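PDB 6IUL: natterin-like protein from Lethenteron camtschaticum, which is a pore-forming cytotoxic protein of lamprey immunity that probably recognises cell-surface glycans through a jacalin-like lectin domain and perforates membranes with an aerolysin-type module. Local coordinates for residues S149-M154 and A279-T284; Y156-Q161 and D274-A279; M174-D179 and F252-P257. All blocks are in the same frame, centred on the assembly; numbering follows the deposited sequence.

Contact 1: residues S149-M154 and A279-T284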
loop_
_atom_site.group_PDB
_atom_site.type_symbol
_atom_site.label_atom_id
_atom_site.label_comp_id
_atom_site.label_asym_id
_atom_site.label_seq_id
_atom_site.Cartn_x
_atom_site.Cartn_y
_atom_site.Cartn_z
ATOM N N SER A 149 5.630 -16.861 6.339
ATOM C CA SER A 149 5.964 -17.120 4.940
ATOM C C SER A 149 6.807 -15.973 4.463
ATOM O O SER A 149 6.312 -14.854 4.292
ATOM C CB SER A 149 4.700 -17.188 4.093
ATOM O OG SER A 149 3.939 -18.304 4.471
ATOM N N VAL A 150 8.085 -16.243 4.259
ATOM C CA VAL A 150 9.063 -15.170 4.110
ATOM C C VAL A 150 9.973 -15.451 2.939
ATOM O O VAL A 150 10.579 -16.519 2.830
ATOM C CB VAL A 150 9.936 -14.988 5.361
ATOM C CG1 VAL A 150 10.807 -13.755 5.184
ATOM C CG2 VAL A 150 9.104 -14.767 6.608
ATOM N N ILE A 151 10.061 -14.476 2.055
ATOM C CA ILE A 151 10.946 -14.550 0.916
ATOM C C ILE A 151 12.283 -13.935 1.364
ATOM O O ILE A 151 12.323 -12.840 1.899
ATOM C CB ILE A 151 10.383 -13.777 -0.257
ATOM C CG1 ILE A 151 9.130 -14.471 -0.776
ATOM C CG2 ILE A 151 11.431 -13.667 -1.354
ATOM C CD1 ILE A 151 8.366 -13.682 -1.807
ATOM N N GLN A 152 13.360 -14.663 1.153
ATOM C CA GLN A 152 14.672 -14.282 1.654
ATOM C C GLN A 152 15.758 -14.705 0.671
ATOM O O GLN A 152 15.450 -15.167 -0.426
ATOM C CB GLN A 152 14.904 -14.875 3.045
ATOM C CG GLN A 152 15.006 -16.373 3.130
ATOM C CD GLN A 152 14.609 -16.878 4.534
ATOM O OE1 GLN A 152 13.460 -16.705 5.001
ATOM N NE2 GLN A 152 15.549 -17.513 5.202
ATOM N N ASP A 153 17.022 -14.533 1.071
ATOM C CA ASP A 153 18.191 -14.742 0.188
ATOM C C ASP A 153 17.975 -14.116 -1.194
ATOM O O ASP A 153 18.132 -14.778 -2.223
ATOM C CB ASP A 153 18.518 -16.242 0.022
ATOM C CG ASP A 153 18.767 -16.948 1.356
ATOM O OD1 ASP A 153 19.245 -16.322 2.336
ATOM O OD2 ASP A 153 18.497 -18.154 1.417
ATOM N N MET A 154 17.587 -12.843 -1.194
ATOM C CA MET A 154 17.268 -12.111 -2.419
ATOM C C MET A 154 18.549 -11.792 -3.201
ATOM O O MET A 154 19.494 -11.292 -2.644
ATOM C CB MET A 154 16.515 -10.810 -2.101
ATOM C CG MET A 154 16.101 -10.009 -3.333
ATOM S SD MET A 154 14.919 -10.879 -4.375
ATOM C CE MET A 154 13.502 -11.047 -3.276
ATOM N N ALA A 279 15.374 -15.993 -5.344
ATOM C CA ALA A 279 15.143 -15.923 -3.917
ATOM C C ALA A 279 14.652 -17.262 -3.389
ATOM O O ALA A 279 14.460 -18.204 -4.133
ATOM C CB ALA A 279 14.101 -14.826 -3.593
ATOM N N LEU A 280 14.439 -17.334 -2.083
ATOM C CA LEU A 280 13.926 -18.530 -1.450
ATOM C C LEU A 280 12.663 -18.174 -0.650
ATOM O O LEU A 280 12.664 -17.264 0.194
ATOM C CB LEU A 280 15.021 -19.094 -0.555
ATOM C CG LEU A 280 14.655 -20.374 0.210
ATOM C CD1 LEU A 280 14.424 -21.523 -0.778
ATOM C CD2 LEU A 280 15.673 -20.770 1.261
ATOM N N LEU A 281 11.597 -18.903 -0.900
ATOM C CA LEU A 281 10.411 -18.801 -0.059
ATOM C C LEU A 281 10.526 -19.816 1.062
ATOM O O LEU A 281 10.634 -21.020 0.816
ATOM C CB LEU A 281 9.149 -19.050 -0.874
ATOM C CG LEU A 281 7.862 -19.189 -0.038
ATOM C CD1 LEU A 281 7.561 -17.893 0.651
ATOM C CD2 LEU A 281 6.701 -19.562 -0.923
ATOM N N ARG A 282 10.552 -19.351 2.295
ATOM C CA ARG A 282 10.537 -20.253 3.427
ATOM C C ARG A 282 9.233 -20.105 4.203
ATOM O O ARG A 282 8.934 -19.039 4.750
ATOM C CB ARG A 282 11.701 -19.989 4.363
ATOM C CG ARG A 282 11.651 -20.831 5.626
ATOM C CD ARG A 282 12.988 -20.897 6.332
ATOM N NE ARG A 282 13.935 -21.672 5.532
ATOM C CZ ARG A 282 15.257 -21.537 5.589
ATOM N NH1 ARG A 282 15.832 -20.646 6.387
ATOM N NH2 ARG A 282 16.018 -22.311 4.844
ATOM N N ILE A 283 8.506 -21.204 4.294
ATOM C CA ILE A 283 7.295 -21.271 5.074
ATOM C C ILE A 283 7.616 -22.010 6.354
ATOM O O ILE A 283 7.994 -23.160 6.324
ATOM C CB ILE A 283 6.193 -22.015 4.315
ATOM C CG1 ILE A 283 5.857 -21.228 3.042
ATOM C CG2 ILE A 283 4.954 -22.212 5.201
ATOM C CD1 ILE A 283 4.953 -21.959 2.075
ATOM N N THR A 284 7.420 -21.342 7.477
ATOM C CA THR A 284 7.670 -21.927 8.762
ATOM C C THR A 284 6.357 -22.219 9.440
ATOM O O THR A 284 5.496 -21.334 9.584
ATOM C CB THR A 284 8.530 -20.977 9.619
ATOM O OG1 THR A 284 9.740 -20.674 8.888
ATOM C CG2 THR A 284 8.868 -21.582 10.984
#
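L280 O is approached by two groups: Q152 N donates to L280 O at 2.9 Å, and the CA-H of I151 points at the same oxygen, with I151 CA 3.3 Å from L280 O. R282 O has a similar pair of partners, V150 N at 3.0 Å and the CA-H of S149. Returning bonds from L280 N to Q152 O and from R282 N to V150 O make this an example of an antiparallel ladder, with V150–R282 and Q152–L280 as hydrogen-bonded pairs and S149–I283 and I151–L281 as non-hydrogen-bonded ones. It belongs to the long-stranded pore-forming module of the aerolysin type, where strand 212-223 continues the sheet beyond 149-152 and strand 290-313 beyond 279-284. On the face of S149 and I283, I151 CG1, beside its backbone N (chi1 -68°), lies 4.0 Å from L281 CD1; I151 CG2, anti to that N, meets A279 CB at 3.7 Å. On the other face the Q152 amide and R282 guanidinium planes stand 74° apart; Q152 NE2 and R282 NH1, both donors, abut at 3.4 Å, and R282 NE forms a salt bridge with D292. At D153 the chain turns a corner, beyond which M154 CE meets A279 CB at 3.8 Å.

Contact 2: residues Y156-Q161 and D274-A279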
loop_
_atom_site.group_PDB
_atom_site.type_symbol
_atom_site.label_atom_id
_atom_site.label_comp_id
_atom_site.label_asym_id
_atom_site.label_seq_id
_atom_site.Cartn_x
_atom_site.Cartn_y
_atom_site.Cartn_z
ATOM N N TYR A 156 20.015 -10.352 -7.223
ATOM C CA TYR A 156 19.782 -9.744 -8.513
ATOM C C TYR A 156 21.006 -10.095 -9.377
ATOM O O TYR A 156 21.988 -9.341 -9.430
ATOM C CB TYR A 156 19.612 -8.225 -8.368
ATOM C CG TYR A 156 18.582 -7.865 -7.353
ATOM C CD1 TYR A 156 17.252 -7.736 -7.711
ATOM C CD2 TYR A 156 18.951 -7.653 -6.022
ATOM C CE1 TYR A 156 16.292 -7.386 -6.762
ATOM C CE2 TYR A 156 18.010 -7.334 -5.070
ATOM C CZ TYR A 156 16.673 -7.216 -5.443
ATOM O OH TYR A 156 15.739 -6.902 -4.482
ATOM N N PRO A 157 20.960 -11.266 -10.026
ATOM C CA PRO A 157 22.184 -11.828 -10.633
ATOM C C PRO A 157 22.725 -11.055 -11.869
ATOM O O PRO A 157 23.858 -11.236 -12.237
ATOM C CB PRO A 157 21.768 -13.267 -11.004
ATOM C CG PRO A 157 20.282 -13.238 -11.059
ATOM C CD PRO A 157 19.803 -12.171 -10.119
ATOM N N THR A 158 21.917 -10.214 -12.492
ATOM C CA THR A 158 22.392 -9.422 -13.633
ATOM C C THR A 158 22.677 -7.959 -13.268
ATOM O O THR A 158 22.965 -7.151 -14.150
ATOM C CB THR A 158 21.406 -9.426 -14.786
ATOM O OG1 THR A 158 20.234 -8.696 -14.428
ATOM C CG2 THR A 158 21.042 -10.876 -15.221
ATOM N N MET A 159 22.616 -7.635 -11.976
ATOM C CA MET A 159 22.655 -6.257 -11.527
ATOM C C MET A 159 23.950 -5.501 -11.904
ATOM O O MET A 159 23.887 -4.389 -12.431
ATOM C CB MET A 159 22.471 -6.186 -10.012
ATOM C CG MET A 159 22.431 -4.736 -9.525
ATOM S SD MET A 159 21.725 -4.543 -7.880
ATOM C CE MET A 159 23.178 -4.547 -6.843
ATOM N N HIS A 160 25.083 -6.127 -11.607
ATOM C CA HIS A 160 26.412 -5.665 -11.980
ATOM C C HIS A 160 26.670 -5.446 -13.488
ATOM O O HIS A 160 27.698 -4.911 -13.825
ATOM C CB HIS A 160 27.429 -6.698 -11.449
ATOM C CG HIS A 160 27.329 -8.039 -12.130
ATOM N ND1 HIS A 160 26.278 -8.910 -11.910
ATOM C CD2 HIS A 160 28.102 -8.620 -13.075
ATOM C CE1 HIS A 160 26.435 -9.985 -12.660
ATOM N NE2 HIS A 160 27.535 -9.836 -13.375
ATOM N N GLN A 161 25.789 -5.883 -14.378
ATOM C CA GLN A 161 26.027 -5.788 -15.811
ATOM C C GLN A 161 25.165 -4.754 -16.486
ATOM O O GLN A 161 25.360 -4.488 -17.673
ATOM C CB GLN A 161 25.746 -7.128 -16.524
ATOM C CG GLN A 161 26.583 -8.305 -16.048
ATOM C CD GLN A 161 26.084 -9.646 -16.608
ATOM O OE1 GLN A 161 24.919 -9.785 -17.031
ATOM N NE2 GLN A 161 26.964 -10.649 -16.598
ATOM N N ASP A 274 14.436 -2.386 -13.525
ATOM C CA ASP A 274 13.784 -3.567 -14.082
ATOM C C ASP A 274 14.856 -4.660 -14.153
ATOM O O ASP A 274 15.774 -4.567 -14.963
ATOM C CB ASP A 274 13.183 -3.248 -15.456
ATOM C CG ASP A 274 12.330 -4.388 -16.022
ATOM O OD1 ASP A 274 12.768 -5.561 -16.014
ATOM O OD2 ASP A 274 11.215 -4.116 -16.520
ATOM N N LEU A 275 14.764 -5.660 -13.275
ATOM C CA LEU A 275 15.863 -6.600 -13.039
ATOM C C LEU A 275 15.353 -7.997 -12.661
ATOM O O LEU A 275 14.444 -8.101 -11.891
ATOM C CB LEU A 275 16.725 -6.115 -11.885
ATOM C CG LEU A 275 17.627 -4.873 -12.036
ATOM C CD1 LEU A 275 18.320 -4.615 -10.721
ATOM C CD2 LEU A 275 18.684 -5.070 -13.148
ATOM N N PRO A 276 15.941 -9.070 -13.204
ATOM C CA PRO A 276 15.581 -10.408 -12.716
ATOM C C PRO A 276 16.067 -10.654 -11.291
ATOM O O PRO A 276 17.087 -10.079 -10.877
ATOM C CB PRO A 276 16.293 -11.367 -13.713
ATOM C CG PRO A 276 17.410 -10.532 -14.295
ATOM C CD PRO A 276 16.867 -9.124 -14.352
ATOM N N TYR A 277 15.330 -11.483 -10.539
ATOM C CA TYR A 277 15.764 -11.853 -9.174
ATOM C C TYR A 277 15.609 -13.338 -8.937
ATOM O O TYR A 277 14.790 -13.992 -9.555
ATOM C CB TYR A 277 14.970 -11.072 -8.082
ATOM C CG TYR A 277 13.596 -11.617 -7.789
ATOM C CD1 TYR A 277 13.414 -12.702 -6.929
ATOM C CD2 TYR A 277 12.483 -11.092 -8.407
ATOM C CE1 TYR A 277 12.152 -13.218 -6.666
ATOM C CE2 TYR A 277 11.213 -11.583 -8.142
ATOM C CZ TYR A 277 11.057 -12.655 -7.274
ATOM O OH TYR A 277 9.791 -13.140 -7.055
ATOM N N THR A 278 16.393 -13.854 -8.009
ATOM C CA THR A 278 16.210 -15.199 -7.486
ATOM C C THR A 278 16.067 -15.045 -5.975
ATOM O O THR A 278 16.561 -14.054 -5.401
ATOM C CB THR A 278 17.391 -16.149 -7.786
ATOM O OG1 THR A 278 18.558 -15.648 -7.151
ATOM C CG2 THR A 278 17.659 -16.275 -9.297
ATOM N N ALA A 279 15.374 -15.993 -5.344
ATOM C CA ALA A 279 15.143 -15.923 -3.917
ATOM C C ALA A 279 14.652 -17.262 -3.389
ATOM O O ALA A 279 14.460 -18.204 -4.133
ATOM C CB ALA A 279 14.101 -14.826 -3.593
HETATM O O HOH W 1 19.506 -8.858 -11.686
#
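T158 and P276 meet because the T158 hydroxyl stands between its own backbone N and carbonyl carbon (chi1 69°), which sets OG1 3.4 Å from P276 CG and equally near P276 CD. T158 CG2 also reaches P276 CG, at 3.8 Å, and the two side chains cross at about a right angle. For Y156, chi1 of -52° sets CG beside its own N, and the ring, turned by chi2 of -89°, meets Y277 CB obliquely, with Y156 CD1 4.1 Å from Y277 CB. L275 adds an apolar contact, its CD1 4.3 Å from M159 CG.

The case illustrates how a turn can be seated on a strand without direct backbone pairing. Residues Y156 to M159 form a type I beta turn, closed by M159 N donating to Y156 O, and a water bridges the turn to the strand: it accepts from T158 N at 2.9 Å and donates to P276 O at 2.8 Å. P157 CD lies 3.5 Å from P276 O, the same oxygen. The water therefore satisfies one backbone polar atom on each side of the contact.

The two tyrosines are fixed at their far ends by the region around W200, since Y156 OH bonds to W200 NE1 and Y277 OH to S201 O, while the Y277 and W200 rings meet edge-to-face. The turn thus lies in the connection between strands 135-155 and 166-178, set against strand 260-285, whose residues L275 and Y277 pair with strand 290-313, while Y156 and M159 pack on V232 of strand 228-238.

Contact 3: residues M174-D179 and F252-P257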
loop_
_atom_site.group_PDB
_atom_site.type_symbol
_atom_site.label_atom_id
_atom_site.label_comp_id
_atom_site.label_asym_id
_atom_site.label_seq_id
_atom_site.Cartn_x
_atom_site.Cartn_y
_atom_site.Cartn_z
ATOM N N MET A 174 15.953 29.812 -9.261
ATOM C CA MET A 174 15.935 31.104 -8.609
ATOM C C MET A 174 17.161 31.903 -9.069
ATOM O O MET A 174 18.233 31.356 -9.346
ATOM C CB MET A 174 15.911 30.889 -7.082
ATOM C CG MET A 174 15.769 32.119 -6.221
ATOM S SD MET A 174 14.584 33.319 -6.850
ATOM C CE MET A 174 14.988 34.719 -5.784
ATOM N N GLU A 175 17.024 33.206 -9.102
ATOM C CA GLU A 175 18.135 34.052 -9.558
ATOM C C GLU A 175 18.498 35.089 -8.471
ATOM O O GLU A 175 17.622 35.662 -7.811
ATOM C CB GLU A 175 17.738 34.756 -10.852
ATOM C CG GLU A 175 18.816 35.647 -11.463
ATOM C CD GLU A 175 18.296 36.401 -12.703
ATOM O OE1 GLU A 175 18.314 35.797 -13.797
ATOM O OE2 GLU A 175 17.832 37.543 -12.565
ATOM N N TYR A 176 19.792 35.285 -8.291
ATOM C CA TYR A 176 20.317 36.215 -7.294
ATOM C C TYR A 176 21.170 37.227 -8.028
ATOM O O TYR A 176 22.156 36.850 -8.675
ATOM C CB TYR A 176 21.167 35.457 -6.260
ATOM C CG TYR A 176 20.388 34.398 -5.539
ATOM C CD1 TYR A 176 19.571 34.727 -4.455
ATOM C CD2 TYR A 176 20.422 33.081 -5.949
ATOM C CE1 TYR A 176 18.830 33.762 -3.780
ATOM C CE2 TYR A 176 19.655 32.114 -5.304
ATOM C CZ TYR A 176 18.864 32.449 -4.237
ATOM O OH TYR A 176 18.099 31.469 -3.644
ATOM N N LYS A 177 20.778 38.486 -7.976
ATOM C CA LYS A 177 21.505 39.521 -8.672
ATOM C C LYS A 177 22.093 40.528 -7.663
ATOM O O LYS A 177 21.370 41.097 -6.857
ATOM C CB LYS A 177 20.617 40.218 -9.692
ATOM C CG LYS A 177 21.470 41.025 -10.672
ATOM C CD LYS A 177 20.692 41.890 -11.661
ATOM C CE LYS A 177 21.638 42.312 -12.804
ATOM N NZ LYS A 177 21.159 43.473 -13.607
ATOM N N ASN A 178 23.403 40.722 -7.730
ATOM C CA ASN A 178 24.133 41.584 -6.791
ATOM C C ASN A 178 24.561 42.844 -7.519
ATOM O O ASN A 178 25.545 42.853 -8.292
ATOM C CB ASN A 178 25.369 40.880 -6.204
ATOM C CG ASN A 178 26.088 41.717 -5.145
ATOM O OD1 ASN A 178 25.667 42.833 -4.859
ATOM N ND2 ASN A 178 27.143 41.159 -4.527
ATOM N N ASP A 179 23.782 43.897 -7.275
ATOM C CA ASP A 179 23.980 45.188 -7.910
ATOM C C ASP A 179 24.770 46.124 -6.990
ATOM O O ASP A 179 25.000 47.293 -7.333
ATOM C CB ASP A 179 22.628 45.816 -8.242
ATOM C CG ASP A 179 22.010 45.252 -9.525
ATOM O OD1 ASP A 179 22.673 44.646 -10.392
ATOM O OD2 ASP A 179 20.811 45.486 -9.701
ATOM N N PHE A 252 21.400 25.447 0.953
ATOM C CA PHE A 252 22.801 25.848 0.991
ATOM C C PHE A 252 22.926 27.368 0.779
ATOM O O PHE A 252 22.027 27.993 0.238
ATOM C CB PHE A 252 23.633 25.103 -0.080
ATOM C CG PHE A 252 23.098 25.266 -1.477
ATOM C CD1 PHE A 252 22.144 24.409 -1.981
ATOM C CD2 PHE A 252 23.569 26.293 -2.300
ATOM C CE1 PHE A 252 21.654 24.580 -3.278
ATOM C CE2 PHE A 252 23.099 26.453 -3.584
ATOM C CZ PHE A 252 22.137 25.595 -4.063
ATOM N N PRO A 253 24.036 27.948 1.235
ATOM C CA PRO A 253 24.300 29.346 0.972
ATOM C C PRO A 253 24.742 29.582 -0.486
ATOM O O PRO A 253 25.445 28.771 -1.075
ATOM C CB PRO A 253 25.444 29.665 1.947
ATOM C CG PRO A 253 26.171 28.350 2.093
ATOM C CD PRO A 253 25.087 27.312 2.060
ATOM N N VAL A 254 24.367 30.728 -1.015
ATOM C CA VAL A 254 24.744 31.146 -2.352
ATOM C C VAL A 254 25.520 32.454 -2.248
ATOM O O VAL A 254 25.025 33.445 -1.728
ATOM C CB VAL A 254 23.473 31.383 -3.197
ATOM C CG1 VAL A 254 23.824 31.866 -4.587
ATOM C CG2 VAL A 254 22.628 30.097 -3.262
ATOM N N THR A 255 26.745 32.453 -2.741
ATOM C CA THR A 255 27.592 33.637 -2.701
ATOM C C THR A 255 27.590 34.304 -4.064
ATOM O O THR A 255 27.835 33.656 -5.062
ATOM C CB THR A 255 29.004 33.248 -2.323
ATOM O OG1 THR A 255 28.975 32.683 -1.029
ATOM C CG2 THR A 255 29.890 34.441 -2.224
ATOM N N VAL A 256 27.274 35.594 -4.108
ATOM C CA VAL A 256 27.184 36.330 -5.365
ATOM C C VAL A 256 28.202 37.473 -5.358
ATOM O O VAL A 256 28.120 38.373 -4.524
ATOM C CB VAL A 256 25.796 36.889 -5.576
ATOM C CG1 VAL A 256 25.680 37.447 -7.001
ATOM C CG2 VAL A 256 24.755 35.821 -5.277
ATOM N N PRO A 257 29.186 37.415 -6.261
ATOM C CA PRO A 257 30.205 38.491 -6.377
ATOM C C PRO A 257 29.564 39.826 -6.744
ATOM O O PRO A 257 28.415 39.849 -7.178
ATOM C CB PRO A 257 31.127 38.013 -7.520
ATOM C CG PRO A 257 30.923 36.531 -7.606
ATOM C CD PRO A 257 29.501 36.256 -7.105
#
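Y176, N178, V254 and V256 make a mainly apolar contact between two strands that face each other across the elongated, all-beta pore-forming module, whose family is that of epsilon toxin and the aerolysin-like proteins. The strands 174-178 and 252-256 run in roughly the same direction, their axes 7.9 Å apart at closest and inclined by 38°, and they meet through side chains, without backbone pairing, where one sheet, curled through 260-285, 290-313 and 184-200, brings its strands face to face.

In the first shell, Y176 CB rests against V256 CG2 at 3.7 Å. Its ring reaches V254 and crosses that side chain at about a right angle, placing Y176 CD2 3.9 Å from V254 CG1 and Y176 CE2 4.1 Å from V254 CG2, one ring atom for each methyl. N178 adds the polar element. Its CB touches V256 CG1 at 3.5 Å, and its CG, anti to the backbone N (chi1 -176°), stands on the side of V256 O.

The next shell consists of the strands beside each segment. Strand 166-178 is paired with 260-285, through backbone hydrogen bonds between Y176 and V262 and between N178 and K260, while strand 241-256 is paired with 184-200. From the latter, Y186 meets the Y176 ring, and F188 touches both Y176 and V254.

The N178 amide is itself fixed by several bonds: OD1 is bonded to T180 OG1, and ND2 donates to I182 O. Across the contact N178 ND2 donates to V256 O at 3.0 Å; that oxygen lies nearly in the amide plane, whereas the nitrogen stands well above the plane of the V256 carbonyl.

How the contacts relate
Followed from the N terminus, the chain lays down 149-154, 156-161 and 174-179 in turn, and then meets their partners in reverse order: 252-257, 274-279 and 279-284. The three loops are therefore nested, contact 3 inside contact 2 and contact 2 inside contact 1, and none cross. Contacts 1 and 2 are continuous, sharing A279 on strand 260-285 and touching where M154 SD lies 3.5 Å from Y277 CD1. Contact 3 stands apart, its centre about 54 Å from that of contact 1, near the far end of the module. Strand 260-285 spans the distance, pairing with strand 135-155 at one end and with strand 166-178 toward the other.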